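Side-chain contact in ubiquitin-conjugating enzyme (Plasmodium falciparum 3D7, PDB 2H2Y), which probably transfers activated ubiquitin to target proteins as an E2 enzyme, this chain being the conjugating (UBC) domain of a longer protein: residues Lys91-His95 with Thr96-Ser100. Residues are numbered along the deposited sequence; the frame is centred on the assembly and turned at random.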
ATOM      1  N   LYS A  91      -9.699  -1.611 -12.398  1.00 49.66           N
ATOM      2  CA  LYS A  91      -8.789  -1.919 -13.507  1.00 51.10           C
ATOM      3  C   LYS A  91      -7.487  -2.570 -13.040  1.00 50.07           C
ATOM      4  O   LYS A  91      -6.394  -2.072 -13.310  1.00 50.23           O
ATOM      5  CB  LYS A  91      -8.482  -0.669 -14.340  1.00 53.81           C
ATOM      6  CG  LYS A  91      -7.891  -0.985 -15.709  1.00 56.57           C
ATOM      7  CD  LYS A  91      -8.871  -1.794 -16.568  1.00 58.67           C
ATOM      8  CE  LYS A  91     -10.095  -0.959 -16.970  1.00 60.46           C
ATOM      9  NZ  LYS A  91     -11.057  -1.696 -17.851  1.00 62.20           N
ATOM     10  N   PRO A  92      -7.597  -3.713 -12.344  1.00 49.00           N
ATOM     11  CA  PRO A  92      -6.449  -4.460 -11.828  1.00 48.76           C
ATOM     12  C   PRO A  92      -5.496  -4.870 -12.935  1.00 48.83           C
ATOM     13  O   PRO A  92      -5.852  -4.865 -14.107  1.00 49.33           O
ATOM     14  CB  PRO A  92      -7.095  -5.683 -11.182  1.00 47.55           C
ATOM     15  CG  PRO A  92      -8.434  -5.195 -10.781  1.00 48.15           C
ATOM     16  CD  PRO A  92      -8.853  -4.389 -11.978  1.00 48.58           C
ATOM     17  N   PRO A  93      -4.256  -5.209 -12.575  1.00 49.14           N
ATOM     18  CA  PRO A  93      -3.313  -5.624 -13.610  1.00 49.19           C
ATOM     19  C   PRO A  93      -3.505  -7.126 -13.819  1.00 49.23           C
ATOM     20  O   PRO A  93      -3.637  -7.877 -12.853  1.00 48.40           O
ATOM     21  CB  PRO A  93      -1.965  -5.286 -12.987  1.00 49.14           C
ATOM     22  CG  PRO A  93      -2.203  -5.587 -11.543  1.00 49.66           C
ATOM     23  CD  PRO A  93      -3.561  -4.969 -11.297  1.00 49.27           C
ATOM     24  N   LYS A  94      -3.552  -7.566 -15.071  1.00 50.13           N
ATOM     25  CA  LYS A  94      -3.721  -8.988 -15.332  1.00 51.03           C
ATOM     26  C   LYS A  94      -2.437  -9.715 -14.979  1.00 50.37           C
ATOM     27  O   LYS A  94      -1.469  -9.687 -15.733  1.00 50.00           O
ATOM     28  CB  LYS A  94      -4.095  -9.243 -16.798  1.00 52.93           C
ATOM     29  CG  LYS A  94      -5.606  -9.254 -17.051  1.00 57.05           C
ATOM     30  CD  LYS A  94      -6.083  -8.061 -17.879  1.00 60.04           C
ATOM     31  CE  LYS A  94      -5.618  -8.155 -19.328  1.00 61.18           C
ATOM     32  NZ  LYS A  94      -6.062  -6.984 -20.140  1.00 61.81           N
ATOM     33  N   HIS A  95      -2.440 -10.356 -13.817  1.00 49.96           N
ATOM     34  CA  HIS A  95      -1.283 -11.092 -13.334  1.00 50.70           C
ATOM     35  C   HIS A  95      -1.691 -12.406 -12.673  1.00 53.35           C
ATOM     36  O   HIS A  95      -2.783 -12.527 -12.107  1.00 54.19           O
ATOM     37  CB  HIS A  95      -0.490 -10.229 -12.336  1.00 48.27           C
ATOM     38  CG  HIS A  95       0.692 -10.925 -11.730  1.00 44.09           C
ATOM     39  ND1 HIS A  95       0.575 -11.825 -10.692  1.00 43.37           N
ATOM     40  CD2 HIS A  95       2.009 -10.883 -12.043  1.00 42.71           C
ATOM     41  CE1 HIS A  95       1.768 -12.309 -10.395  1.00 42.82           C
ATOM     42  NE2 HIS A  95       2.656 -11.754 -11.201  1.00 43.09           N
ATOM     43  N   THR A  96      -0.794 -13.385 -12.760  1.00 54.21           N
ATOM     44  CA  THR A  96      -0.983 -14.709 -12.182  1.00 55.34           C
ATOM     45  C   THR A  96      -1.702 -14.685 -10.835  1.00 55.33           C
ATOM     46  O   THR A  96      -2.721 -15.348 -10.658  1.00 55.49           O
ATOM     47  CB  THR A  96       0.384 -15.398 -11.989  1.00 56.47           C
ATOM     48  OG1 THR A  96       1.051 -15.493 -13.254  1.00 57.43           O
ATOM     49  CG2 THR A  96       0.215 -16.781 -11.388  1.00 54.61           C
ATOM     50  N   HIS A  97      -1.170 -13.914  -9.889  1.00 55.53           N
ATOM     51  CA  HIS A  97      -1.744 -13.834  -8.549  1.00 54.81           C
ATOM     52  C   HIS A  97      -2.799 -12.755  -8.309  1.00 53.15           C
ATOM     53  O   HIS A  97      -3.244 -12.580  -7.177  1.00 52.26           O
ATOM     54  CB  HIS A  97      -0.629 -13.661  -7.515  1.00 57.29           C
ATOM     55  CG  HIS A  97       0.340 -14.801  -7.469  1.00 60.23           C
ATOM     56  ND1 HIS A  97      -0.047 -16.095  -7.196  1.00 61.69           N
ATOM     57  CD2 HIS A  97       1.682 -14.836  -7.637  1.00 61.96           C
ATOM     58  CE1 HIS A  97       1.017 -16.880  -7.195  1.00 63.33           C
ATOM     59  NE2 HIS A  97       2.080 -16.140  -7.459  1.00 64.07           N
ATOM     60  N   VAL A  98      -3.195 -12.022  -9.344  1.00 50.68           N
ATOM     61  CA  VAL A  98      -4.216 -10.993  -9.154  1.00 49.15           C
ATOM     62  C   VAL A  98      -5.542 -11.414  -9.796  1.00 49.69           C
ATOM     63  O   VAL A  98      -5.565 -11.988 -10.889  1.00 49.84           O
ATOM     64  CB  VAL A  98      -3.772  -9.633  -9.730  1.00 47.41           C
ATOM     65  CG1 VAL A  98      -4.794  -8.560  -9.369  1.00 45.11           C
ATOM     66  CG2 VAL A  98      -2.408  -9.260  -9.182  1.00 44.77           C
ATOM     67  N   TYR A  99      -6.638 -11.121  -9.105  1.00 49.63           N
ATOM     68  CA  TYR A  99      -7.972 -11.483  -9.568  1.00 48.89           C
ATOM     69  C   TYR A  99      -8.788 -10.303 -10.082  1.00 48.56           C
ATOM     70  O   TYR A  99      -8.460  -9.149  -9.826  1.00 48.94           O
ATOM     71  CB  TYR A  99      -8.705 -12.213  -8.440  1.00 50.06           C
ATOM     72  CG  TYR A  99      -7.942 -13.445  -7.988  1.00 52.25           C
ATOM     73  CD1 TYR A  99      -7.792 -14.545  -8.837  1.00 52.77           C
ATOM     74  CD2 TYR A  99      -7.289 -13.475  -6.759  1.00 52.63           C
ATOM     75  CE1 TYR A  99      -7.005 -15.636  -8.476  1.00 54.10           C
ATOM     76  CE2 TYR A  99      -6.497 -14.564  -6.388  1.00 54.48           C
ATOM     77  CZ  TYR A  99      -6.357 -15.639  -7.252  1.00 55.51           C
ATOM     78  OH  TYR A  99      -5.556 -16.706  -6.904  1.00 58.99           O
ATOM     79  N   SER A 100      -9.847 -10.613 -10.820  1.00 49.57           N
ATOM     80  CA  SER A 100     -10.732  -9.613 -11.420  1.00 49.14           C
ATOM     81  C   SER A 100     -11.202  -8.534 -10.452  1.00 48.48           C
ATOM     82  O   SER A 100     -11.244  -7.360 -10.812  1.00 49.69           O
ATOM     83  CB  SER A 100     -11.963 -10.301 -12.019  1.00 49.32           C
ATOM     84  OG  SER A 100     -11.613 -11.508 -12.674  1.00 49.12           O
TER
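His-95 and Val-98 are the ends of a type I beta turn. Thr-96 and His-97 fill its two middle positions. The chain reverses here, and residues 92-95 and 96-100 run roughly antiparallel.

Two hydrogen bonds hold the bend. Val-98 N donates to His-95 O at 2.8 Å, the closing bond of the turn. The side chain of His-95 adds the second: His-97 N donates to His-95 ND1, also at 2.8 Å, and the N-H points fairly straight at it. The donor is tilted 26° out of the ring plane. CG of His-95 lies anti to its own backbone N (chi1 177°), which swings the imidazole over the start of the turn. Thr-96 N then sits over one ring face.

The rings of His-95 and His-97 meet obliquely, with planes at 38°. CE1 of His-95 approaches CD2 of His-97 to 3.7 Å. The methyl CG2 of Thr-96 rests over one face of His-97.

The apolar contacts centre on Val-98, whose two methyls diverge. Val-98 CG1 faces CB of Pro-92 at 4.1 Å and also reaches the ring of Pro-93. Val-98 CG2 lies against CB of His-95 at 3.8 Å.

Two carbons make van der Waals contact with backbone carbonyl oxygens: Pro-92 CG with Ser-100 O (3.5 Å) and Val-98 CB with Pro-93 O (3.6 Å).

The turn probably takes the place of the E2 His-Pro-Asn motif, with His-97 where most have Asn, as in UBE2W-type enzymes. Cys-105, at the position of the family's catalytic cysteine, is backbone-bonded to His-97.

This turn belongs to the long loop between strand 85-88 and helix 119-130. Pro-93 and Val-98 pack on Phe-88 of the strand. Met-129 of the helix touches His-95, His-97 and Val-98.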